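Local coordinates for adenylyl-sulfate kinase 1, chloroplastic (Arabidopsis thaliana, PDB 3UIE), which catalyses the ATP-dependent 3'-phosphorylation of adenosine 5'-phosphosulfate to 3'-phosphoadenylyl sulfate, the activated sulfate of plant metabolism, at the interface of chains A and B. Sequence-based numbering; all coordinates share one arbitrary frame. Chains: chain A/B, Adenylyl-sulfate kinase 1, chloroplastic.

Contact 1: the interface of chains A and B. Residues chain A 43, 46-47, 50, 56, 58; chain B 10-12, 17.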
loop_
_atom_site.group_PDB
_atom_site.type_symbol
_atom_site.label_atom_id
_atom_site.label_comp_id
_atom_site.label_asym_id
_atom_site.label_seq_id
_atom_site.Cartn_x
_atom_site.Cartn_y
_atom_site.Cartn_z
ATOM N N CYS A 43 1.154 6.183 -16.843
ATOM C CA CYS A 43 2.098 5.285 -17.495
ATOM C C CYS A 43 3.280 6.054 -18.068
ATOM O O CYS A 43 4.429 5.707 -17.812
ATOM C CB CYS A 43 1.413 4.458 -18.591
ATOM S SG CYS A 43 0.259 3.193 -17.981
ATOM N N ASN A 46 5.563 7.141 -15.311
ATOM C CA ASN A 46 6.274 6.009 -14.730
ATOM C C ASN A 46 7.416 5.589 -15.651
ATOM O O ASN A 46 8.534 5.362 -15.205
ATOM C CB ASN A 46 5.286 4.863 -14.547
ATOM C CG ASN A 46 5.858 3.691 -13.749
ATOM O OD1 ASN A 46 6.924 3.781 -13.155
ATOM N ND2 ASN A 46 5.130 2.596 -13.739
ATOM N N GLN A 47 7.138 5.523 -16.946
ATOM C CA GLN A 47 8.159 5.110 -17.897
ATOM C C GLN A 47 9.350 6.065 -17.862
ATOM O O GLN A 47 10.505 5.644 -17.872
ATOM C CB GLN A 47 7.567 5.075 -19.304
ATOM C CG GLN A 47 8.602 4.894 -20.379
ATOM C CD GLN A 47 9.031 3.453 -20.526
ATOM O OE1 GLN A 47 8.560 2.574 -19.801
ATOM N NE2 GLN A 47 9.928 3.199 -21.473
ATOM N N TYR A 50 11.254 5.875 -14.484
ATOM C CA TYR A 50 12.008 4.618 -14.421
ATOM C C TYR A 50 13.295 4.751 -15.226
ATOM O O TYR A 50 14.341 4.309 -14.790
ATOM C CB TYR A 50 11.189 3.443 -14.948
ATOM C CG TYR A 50 11.993 2.165 -14.858
ATOM C CD1 TYR A 50 12.025 1.437 -13.681
ATOM C CD2 TYR A 50 12.781 1.740 -15.927
ATOM C CE1 TYR A 50 12.792 0.275 -13.572
ATOM C CE2 TYR A 50 13.551 0.597 -15.828
ATOM C CZ TYR A 50 13.548 -0.130 -14.652
ATOM O OH TYR A 50 14.315 -1.260 -14.543
ATOM N N CYS A 56 8.809 4.305 -9.076
ATOM C CA CYS A 56 7.423 4.771 -8.982
ATOM C C CYS A 56 6.502 3.574 -8.863
ATOM O O CYS A 56 6.867 2.470 -9.243
ATOM C CB CYS A 56 7.005 5.534 -10.241
ATOM S SG CYS A 56 7.952 6.991 -10.569
ATOM N N ILE A 58 2.142 2.832 -9.520
ATOM C CA ILE A 58 0.845 3.402 -9.867
ATOM C C ILE A 58 -0.293 2.706 -9.136
ATOM O O ILE A 58 -0.433 1.490 -9.220
ATOM C CB ILE A 58 0.582 3.287 -11.391
ATOM C CG1 ILE A 58 1.641 4.061 -12.176
ATOM C CG2 ILE A 58 -0.819 3.814 -11.758
ATOM C CD1 ILE A 58 1.558 3.844 -13.691
ATOM N N CYS B 10 0.745 -0.764 -17.898
ATOM C CA CYS B 10 1.889 0.096 -18.192
ATOM C C CYS B 10 3.150 -0.717 -18.501
ATOM O O CYS B 10 3.313 -1.838 -18.017
ATOM C CB CYS B 10 2.151 1.058 -17.030
ATOM S SG CYS B 10 3.508 2.206 -17.336
ATOM N N SER B 11 4.043 -0.133 -19.294
ATOM C CA SER B 11 5.230 -0.827 -19.783
ATOM C C SER B 11 6.222 -1.215 -18.684
ATOM O O SER B 11 6.975 -2.168 -18.845
ATOM C CB SER B 11 5.940 0.027 -20.829
ATOM O OG SER B 11 6.240 1.308 -20.296
ATOM N N VAL B 12 6.246 -0.475 -17.580
ATOM C CA VAL B 12 7.174 -0.819 -16.492
ATOM C C VAL B 12 6.648 -1.993 -15.675
ATOM O O VAL B 12 5.611 -1.883 -15.021
ATOM C CB VAL B 12 7.412 0.384 -15.566
ATOM C CG1 VAL B 12 8.408 0.032 -14.473
ATOM C CG2 VAL B 12 7.917 1.560 -16.375
ATOM N N ARG B 17 11.245 -3.125 -11.883
ATOM C CA ARG B 17 11.453 -2.542 -10.562
ATOM C C ARG B 17 12.446 -3.395 -9.756
ATOM O O ARG B 17 13.265 -2.875 -8.997
ATOM C CB ARG B 17 10.117 -2.396 -9.821
ATOM C CG ARG B 17 9.187 -1.337 -10.450
ATOM C CD ARG B 17 7.867 -1.200 -9.687
ATOM N NE ARG B 17 6.958 -2.331 -9.886
ATOM C CZ ARG B 17 6.079 -2.392 -10.883
ATOM N NH1 ARG B 17 6.026 -1.394 -11.753
ATOM N NH2 ARG B 17 5.264 -3.442 -11.024
HETATM O O HOH W 1 7.272 1.435 -11.719
#
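B:Val12 lies across one side of helix 38-51 of chain A, where it meets A:Asn46, A:Gln47 and A:Tyr50, and the patch illustrates how an N-terminal loop can pack on a partner's helix. The two methyls of the valine divide the work. CG1, anti to its own backbone N (chi1 -178°), points at the tyrosine and stands 4.0 Å from ring atom CD1 of A:Tyr50, whereas CG2 lies against A:Gln47, 3.6 Å from the amide oxygen OE1 and also near CA. Its branching carbon CB faces the amide of A:Asn46, 3.7 Å from ND2, the two side chains crossing obliquely. With 67 Å² hidden by chain A, this valine is buried more extensively than the other residues of the patch.

At the preceding residue, polar contact joins the packing. The hydroxyl OG of B:Ser11 donates a hydrogen bond of 2.7 Å to the amide oxygen OE1 of A:Gln47, arriving from well above the carbonyl plane and not on a lone pair. The glutamine chain, bent at chi2 (80°), presents this oxygen, but it is poorly ordered, so the bond is probably a weak restraint.

A water joins the two chains at the other end. It lies at the edge of the B:Arg17 guanidinium, in its plane, 3.1 Å from NH1, and also contacts the carbonyl oxygen O of A:Cys56 at 2.7 Å and the side-chain oxygen OD1 of A:Asn46.

A:Cys43 and B:Cys10 are the partners of the known interchain disulfide. SG of B:Cys10 is anti to its backbone N (chi1 -178°), that of A:Cys43 anti to its carbonyl carbon. The sulfurs, SG to SG, stand 3.5 Å apart and are not joined, and their close approach is doubtful in detail. The patch holds the N-terminal segment of one subunit on the other and brings together the cysteines through which the homodimer is covalently linked and redox-regulated.

Contact 2: the interface of chains A and B. Residues chain A 17, 92, 95-96; chain B 55-57, 93.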
loop_
_atom_site.group_PDB
_atom_site.type_symbol
_atom_site.label_atom_id
_atom_site.label_comp_id
_atom_site.label_asym_id
_atom_site.label_seq_id
_atom_site.Cartn_x
_atom_site.Cartn_y
_atom_site.Cartn_z
ATOM N N ARG A 17 15.341 5.295 3.748
ATOM C CA ARG A 17 14.862 4.690 2.510
ATOM C C ARG A 17 15.099 5.644 1.327
ATOM O O ARG A 17 15.424 5.217 0.218
ATOM C CB ARG A 17 13.380 4.314 2.631
ATOM C CG ARG A 17 13.126 3.158 3.622
ATOM C CD ARG A 17 11.643 2.793 3.717
ATOM N NE ARG A 17 10.842 3.784 4.439
ATOM C CZ ARG A 17 10.669 3.759 5.758
ATOM N NH1 ARG A 17 11.257 2.805 6.464
ATOM N NH2 ARG A 17 9.925 4.682 6.376
ATOM N N LEU A 92 1.410 5.371 2.600
ATOM C CA LEU A 92 2.348 4.306 2.962
ATOM C C LEU A 92 3.460 4.178 1.910
ATOM O O LEU A 92 4.641 4.029 2.253
ATOM C CB LEU A 92 1.618 2.967 3.127
ATOM C CG LEU A 92 0.526 2.925 4.197
ATOM C CD1 LEU A 92 -0.249 1.610 4.121
ATOM C CD2 LEU A 92 1.116 3.127 5.594
ATOM N N ASP A 95 5.827 6.948 2.303
ATOM C CA ASP A 95 6.641 6.751 3.493
ATOM C C ASP A 95 7.752 5.723 3.212
ATOM O O ASP A 95 8.837 5.789 3.794
ATOM C CB ASP A 95 5.767 6.338 4.688
ATOM C CG ASP A 95 6.543 6.280 5.989
ATOM O OD1 ASP A 95 7.300 7.232 6.267
ATOM O OD2 ASP A 95 6.388 5.285 6.729
ATOM N N ALA A 96 7.494 4.821 2.270
ATOM C CA ALA A 96 8.485 3.829 1.846
ATOM C C ALA A 96 9.530 4.432 0.917
ATOM O O ALA A 96 10.467 3.738 0.513
ATOM C CB ALA A 96 7.795 2.675 1.157
ATOM N N LEU B 55 15.495 -2.835 0.256
ATOM C CA LEU B 55 14.404 -1.954 0.650
ATOM C C LEU B 55 13.226 -2.754 1.166
ATOM O O LEU B 55 12.643 -3.562 0.426
ATOM C CB LEU B 55 13.962 -1.096 -0.536
ATOM C CG LEU B 55 12.839 -0.092 -0.276
ATOM C CD1 LEU B 55 13.224 0.864 0.840
ATOM C CD2 LEU B 55 12.511 0.676 -1.566
ATOM N N CYS B 56 12.890 -2.533 2.436
ATOM C CA CYS B 56 11.774 -3.204 3.107
ATOM C C CYS B 56 10.777 -2.163 3.575
ATOM O O CYS B 56 11.123 -1.001 3.738
ATOM C CB CYS B 56 12.246 -3.963 4.350
ATOM S SG CYS B 56 13.419 -5.247 4.029
ATOM N N TYR B 57 9.549 -2.584 3.821
ATOM C CA TYR B 57 8.578 -1.687 4.438
ATOM C C TYR B 57 7.673 -2.512 5.348
ATOM O O TYR B 57 7.152 -3.533 4.926
ATOM C CB TYR B 57 7.750 -0.952 3.388
ATOM C CG TYR B 57 6.995 0.177 4.045
ATOM C CD1 TYR B 57 7.658 1.335 4.448
ATOM C CD2 TYR B 57 5.641 0.060 4.317
ATOM C CE1 TYR B 57 6.968 2.364 5.088
ATOM C CE2 TYR B 57 4.951 1.067 4.957
ATOM C CZ TYR B 57 5.615 2.218 5.332
ATOM O OH TYR B 57 4.917 3.214 5.969
ATOM N N PHE B 93 2.807 -3.762 -2.439
ATOM C CA PHE B 93 4.213 -3.511 -2.134
ATOM C C PHE B 93 5.151 -4.527 -2.776
ATOM O O PHE B 93 6.226 -4.172 -3.276
ATOM C CB PHE B 93 4.459 -3.453 -0.624
ATOM C CG PHE B 93 4.231 -2.085 -0.036
ATOM C CD1 PHE B 93 5.257 -1.158 0.012
ATOM C CD2 PHE B 93 2.990 -1.722 0.448
ATOM C CE1 PHE B 93 5.054 0.106 0.548
ATOM C CE2 PHE B 93 2.779 -0.456 0.996
ATOM C CZ PHE B 93 3.818 0.455 1.044
HETATM O O HOH W 2 12.678 0.194 5.614
#
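Strand 56-60 of chain B, entered through B:Leu55 and extended at B:Tyr57 (phi/psi -145/132°), faces the C-terminal end of helix 76-95 of chain A, where A:Asp95 closes the helix and A:Ala96 follows. Here a tyrosine shows how a ring can be hydrogen-bonded at its hydroxyl and packed along its sides. CG of B:Tyr57 is anti to its backbone N (chi1 -167°), directing the ring toward chain A, where OH donates a hydrogen bond of 2.7 Å to OD2 of A:Asp95, using the anti lone pair of that carboxylate oxygen. Carboxylate and ring stand nearly perpendicular. The carbonyl oxygen of A:Leu92 lies over one ring face toward the rim, and the methyl CB of A:Ala96 packs 3.6 Å from CD1 of B:Tyr57 while also touching the edge of B:Phe93.

A:Arg17, its chain bent at chi3, turns a guanidinium face to the tyrosine rim, the planes nearly perpendicular. Its NE and NH2 both donate to the backbone oxygen O of A:Asp95, at 2.9 and 3.0 Å, fixing the guanidinium's rotation, while NH1 reaches the carbonyl of B:Cys56 through a water. NH2 also forms a salt bridge to OD2 of A:Asp95 at 3.6 Å. The aliphatic CG packs 3.6 Å from CD1 of B:Leu55. An alanine in place of A:Arg17 would probably leave the A:Asp95 carbonyl without these donors and its carboxylate without this charge partner, and open a gap beside B:Leu55 and B:Tyr57. The patch joins strand start to helix end and helps hold the homodimer together.

Contact 1 and contact 2 lie about 17 Å apart, measured between the centres of their C-alpha atoms, and the two share residues through the dimer's two-fold symmetry. Arg17 and Cys56 appear in both with the chains exchanged: B:Arg17 reaches A:Cys56 in contact 1, A:Arg17 reaches B:Cys56 in contact 2, each pair joined by a water. Each such pair is the twin of the other, so contact 2 sits beside the twin of contact 1. Their centres lie about 19 and 23 Å from A:Ser106, so neither patch touches that residue; an effect on activity would probably be indirect.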